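Local structure of flap endonuclease 1 (Methanocaldococcus jannaschii, 1A76) at residues 221-224 against 225-228; 235-238 against 239-242. The protein cleaves 5'-overhanging flaps, and degrades DNA from the 5' end, during DNA replication and repair, using magnesium ions as cofactor. All coordinates share one frame; numbering follows the deposited sequence.

Contact 1 (221-224 against 225-228); sequences MGTD and YNPG
Thr223 and Tyr225 meet in an ST turn, an example of how one hydroxyl can organise a sharp bend in the chain. With chi1 at 70°, OG1 of Thr223 sits between its own backbone N and carbonyl carbon and accepts the N-H of Tyr225 at 3.0 Å. The same oxygen lies 3.3 Å from Tyr225 CB, near the plane of the tyrosine ring at its edge. A type I beta turn is superimposed: Asn226 N donates to Thr223 O at 3.2 Å, closing the turn from Thr223 to Asn226. The Asn226 side chain folds back against Thr223, and Gly222 CA makes a CH...O contact with Asn226 O (3.5 Å). A valine in place of Thr223 would probably leave the Tyr225 N-H without its side-chain acceptor and the turn less firmly fixed. The other side is looser: toward solvent, Pro227 CD lies 3.7 Å from Asp224 O, while Asp224, a ligand of the second magnesium site, binds manganese here through OD2. The bend follows helix 211-221 and leads toward helix 235-244, with Ile261 of helix 258-266 packed on Thr223, Tyr225 and Asn226.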
loop_
_atom_site.group_PDB
_atom_site.type_symbol
_atom_site.label_atom_id
_atom_site.label_comp_id
_atom_site.label_asym_id
_atom_site.label_seq_id
_atom_site.Cartn_x
_atom_site.Cartn_y
_atom_site.Cartn_z
ATOM N N MET A 221 20.063 0.604 -3.626
ATOM C CA MET A 221 19.694 1.173 -2.339
ATOM C C MET A 221 19.101 0.104 -1.446
ATOM O O MET A 221 19.266 0.151 -0.231
ATOM C CB MET A 221 18.707 2.321 -2.543
ATOM C CG MET A 221 19.333 3.527 -3.256
ATOM S SD MET A 221 18.126 4.777 -3.735
ATOM C CE MET A 221 17.605 5.394 -2.157
ATOM N N GLY A 222 18.427 -0.861 -2.063
ATOM C CA GLY A 222 17.822 -1.952 -1.320
ATOM C C GLY A 222 16.308 -1.954 -1.410
ATOM O O GLY A 222 15.657 -0.962 -1.053
ATOM N N THR A 223 15.742 -3.050 -1.905
ATOM C CA THR A 223 14.284 -3.170 -2.014
ATOM C C THR A 223 13.782 -4.126 -0.924
ATOM O O THR A 223 14.555 -4.578 -0.078
ATOM C CB THR A 223 13.842 -3.722 -3.418
ATOM O OG1 THR A 223 14.210 -5.100 -3.541
ATOM C CG2 THR A 223 14.498 -2.937 -4.548
ATOM N N ASP A 224 12.487 -4.419 -0.925
ATOM C CA ASP A 224 11.935 -5.345 0.060
ATOM C C ASP A 224 12.506 -6.724 -0.263
ATOM O O ASP A 224 12.531 -7.615 0.580
ATOM C CB ASP A 224 10.403 -5.403 -0.043
ATOM C CG ASP A 224 9.729 -4.109 0.388
ATOM O OD1 ASP A 224 10.208 -3.460 1.340
ATOM O OD2 ASP A 224 8.707 -3.744 -0.227
ATOM N N TYR A 225 12.967 -6.881 -1.501
ATOM C CA TYR A 225 13.523 -8.140 -1.981
ATOM C C TYR A 225 15.017 -8.331 -1.748
ATOM O O TYR A 225 15.540 -9.426 -1.930
ATOM C CB TYR A 225 13.194 -8.286 -3.462
ATOM C CG TYR A 225 11.710 -8.190 -3.707
ATOM C CD1 TYR A 225 10.851 -9.204 -3.276
ATOM C CD2 TYR A 225 11.153 -7.068 -4.318
ATOM C CE1 TYR A 225 9.479 -9.107 -3.445
ATOM C CE2 TYR A 225 9.770 -6.958 -4.493
ATOM C CZ TYR A 225 8.942 -7.985 -4.052
ATOM O OH TYR A 225 7.576 -7.900 -4.226
ATOM N N ASN A 226 15.708 -7.264 -1.364
ATOM C CA ASN A 226 17.135 -7.357 -1.071
ATOM C C ASN A 226 17.466 -6.279 -0.037
ATOM O O ASN A 226 18.152 -5.300 -0.324
ATOM C CB ASN A 226 17.976 -7.220 -2.357
ATOM C CG ASN A 226 18.059 -5.788 -2.876
ATOM O OD1 ASN A 226 19.102 -5.144 -2.769
ATOM N ND2 ASN A 226 16.971 -5.296 -3.449
ATOM N N PRO A 227 16.955 -6.457 1.197
ATOM C CA PRO A 227 17.178 -5.504 2.289
ATOM C C PRO A 227 18.655 -5.185 2.485
ATOM O O PRO A 227 19.503 -6.074 2.445
ATOM C CB PRO A 227 16.574 -6.202 3.509
ATOM C CG PRO A 227 15.596 -7.156 2.967
ATOM C CD PRO A 227 16.129 -7.599 1.628
ATOM N N GLY A 228 18.964 -3.912 2.700
ATOM C CA GLY A 228 20.353 -3.545 2.892
ATOM C C GLY A 228 21.036 -3.195 1.586
ATOM O O GLY A 228 22.151 -2.680 1.580
#

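Contact 2 (235-238 against 239-242); sequences FKRA and YELV
Arg237 reaches along the helix to Glu240 and Leu241, its contacts three and four residues ahead illustrating how one long side chain can span a full helical turn. The helix, 235-244, is consistent with the second helix of the helix-three-turn-helix (H3TH) element of flap endonucleases, and it packs beside helix 211-221. Arg237 starts with CG trans to its backbone N, then bends at chi2 (70°), which brings the guanidinium back over the following turn. NH1 donates to Glu240 OE1 at 2.9 Å in a salt bridge. The carboxylate oxygen lies near the guanidinium plane and receives the N-H on its anti side, the two flat groups standing steeply to each other at 77°. Leu241 fills a different position: its CD2 methyl rests over one guanidinium face, 3.6 Å from Arg237 CZ and offset toward the rim. Thus the exposed arginine combines a charged contact at its edge with an apolar one on its face.

Tyr239 points from another side of the helix, while Ala238 shares with Leu241 the side that faces helix 211-221. The CB of Tyr239 lies 4.1 Å from CE1 of Phe235, one turn back, in an oblique apolar contact, whereas the tyrosine ring leads away and its OH hydrogen-bonds to Leu207 O. Ala238 is buried; its methyl touches Phe220 of helix 211-221, as does Leu241. Main-chain i to i+4 bonds underlie all of these side-chain contacts, Tyr239 N to Phe235 O being the shortest at 2.8 Å. Further along, Val242 N donates to Ala238 O at 2.9 Å, and the Val242 CG2 methyl lies 3.5 Å from that same carbonyl oxygen.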
loop_
_atom_site.group_PDB
_atom_site.type_symbol
_atom_site.label_atom_id
_atom_site.label_comp_id
_atom_site.label_asym_id
_atom_site.label_seq_id
_atom_site.Cartn_x
_atom_site.Cartn_y
_atom_site.Cartn_z
ATOM N N PHE A 235 21.698 6.703 -3.305
ATOM C CA PHE A 235 21.125 7.106 -4.584
ATOM C C PHE A 235 22.136 7.748 -5.546
ATOM O O PHE A 235 22.202 7.380 -6.722
ATOM C CB PHE A 235 19.934 8.053 -4.354
ATOM C CG PHE A 235 19.143 8.357 -5.607
ATOM C CD1 PHE A 235 19.620 9.270 -6.545
ATOM C CD2 PHE A 235 17.922 7.734 -5.848
ATOM C CE1 PHE A 235 18.890 9.560 -7.708
ATOM C CE2 PHE A 235 17.189 8.022 -7.004
ATOM C CZ PHE A 235 17.675 8.934 -7.933
ATOM N N LYS A 236 22.925 8.692 -5.035
ATOM C CA LYS A 236 23.921 9.404 -5.823
ATOM C C LYS A 236 24.931 8.475 -6.480
ATOM O O LYS A 236 25.202 8.588 -7.678
ATOM C CB LYS A 236 24.669 10.415 -4.937
ATOM C CG LYS A 236 24.058 11.805 -4.878
ATOM C CD LYS A 236 25.140 12.875 -4.684
ATOM C CE LYS A 236 25.224 13.816 -5.883
ATOM N NZ LYS A 236 26.558 13.783 -6.560
ATOM N N ARG A 237 25.505 7.567 -5.689
ATOM C CA ARG A 237 26.501 6.633 -6.206
ATOM C C ARG A 237 25.891 5.634 -7.182
ATOM O O ARG A 237 26.503 5.280 -8.190
ATOM C CB ARG A 237 27.176 5.885 -5.046
ATOM C CG ARG A 237 28.033 4.699 -5.477
ATOM C CD ARG A 237 29.328 5.115 -6.208
ATOM N NE ARG A 237 30.183 3.947 -6.428
ATOM C CZ ARG A 237 30.979 3.775 -7.479
ATOM N NH1 ARG A 237 31.048 4.698 -8.435
ATOM N NH2 ARG A 237 31.689 2.659 -7.586
ATOM N N ALA A 238 24.676 5.192 -6.884
ATOM C CA ALA A 238 23.979 4.233 -7.725
ATOM C C ALA A 238 23.614 4.866 -9.068
ATOM O O ALA A 238 23.762 4.245 -10.125
ATOM C CB ALA A 238 22.736 3.738 -7.003
ATOM N N TYR A 239 23.153 6.111 -9.016
ATOM C CA TYR A 239 22.776 6.860 -10.217
ATOM C C TYR A 239 24.039 7.086 -11.057
ATOM O O TYR A 239 23.997 7.080 -12.284
ATOM C CB TYR A 239 22.162 8.204 -9.802
ATOM C CG TYR A 239 21.842 9.162 -10.938
ATOM C CD1 TYR A 239 20.751 8.943 -11.781
ATOM C CD2 TYR A 239 22.613 10.306 -11.143
ATOM C CE1 TYR A 239 20.432 9.850 -12.802
ATOM C CE2 TYR A 239 22.304 11.218 -12.160
ATOM C CZ TYR A 239 21.211 10.988 -12.984
ATOM O OH TYR A 239 20.887 11.922 -13.956
ATOM N N GLU A 240 25.169 7.260 -10.372
ATOM C CA GLU A 240 26.452 7.475 -11.032
ATOM C C GLU A 240 26.855 6.232 -11.827
ATOM O O GLU A 240 27.329 6.337 -12.960
ATOM C CB GLU A 240 27.505 7.811 -9.971
ATOM C CG GLU A 240 28.943 7.875 -10.449
ATOM C CD GLU A 240 29.868 8.341 -9.343
ATOM O OE1 GLU A 240 30.253 7.495 -8.519
ATOM O OE2 GLU A 240 30.194 9.546 -9.287
ATOM N N LEU A 241 26.659 5.057 -11.228
ATOM C CA LEU A 241 27.002 3.788 -11.872
ATOM C C LEU A 241 26.043 3.510 -13.024
ATOM O O LEU A 241 26.425 2.964 -14.053
ATOM C CB LEU A 241 26.950 2.635 -10.853
ATOM C CG LEU A 241 28.046 2.652 -9.775
ATOM C CD1 LEU A 241 27.723 1.649 -8.658
ATOM C CD2 LEU A 241 29.402 2.349 -10.429
ATOM N N VAL A 242 24.786 3.892 -12.847
ATOM C CA VAL A 242 23.790 3.703 -13.888
ATOM C C VAL A 242 24.123 4.560 -15.113
ATOM O O VAL A 242 24.142 4.057 -16.237
ATOM C CB VAL A 242 22.374 4.063 -13.371
ATOM C CG1 VAL A 242 21.481 4.521 -14.531
ATOM C CG2 VAL A 242 21.766 2.847 -12.668
#

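Overall arrangement
Contacts 1 and 2 follow one another along the chain, their centres about 16 Å apart, and show how local chemistry changes with place in a helical region. Contact 1 is a surface loop where a threonine hydroxyl and a beta turn shape the backbone that carries a metal ligand; contact 2 is a regular, partly buried helix turn, with apolar residues facing helix 211-221 and a salt bridge on its outer side. Both are tied to helix 211-221, contact 1 taking in its last residue and contact 2 packing against its flank. They touch directly where Met221 SD meets Phe235 CD2 at 3.6 Å, joining the helix end before the loop to the helix start after it.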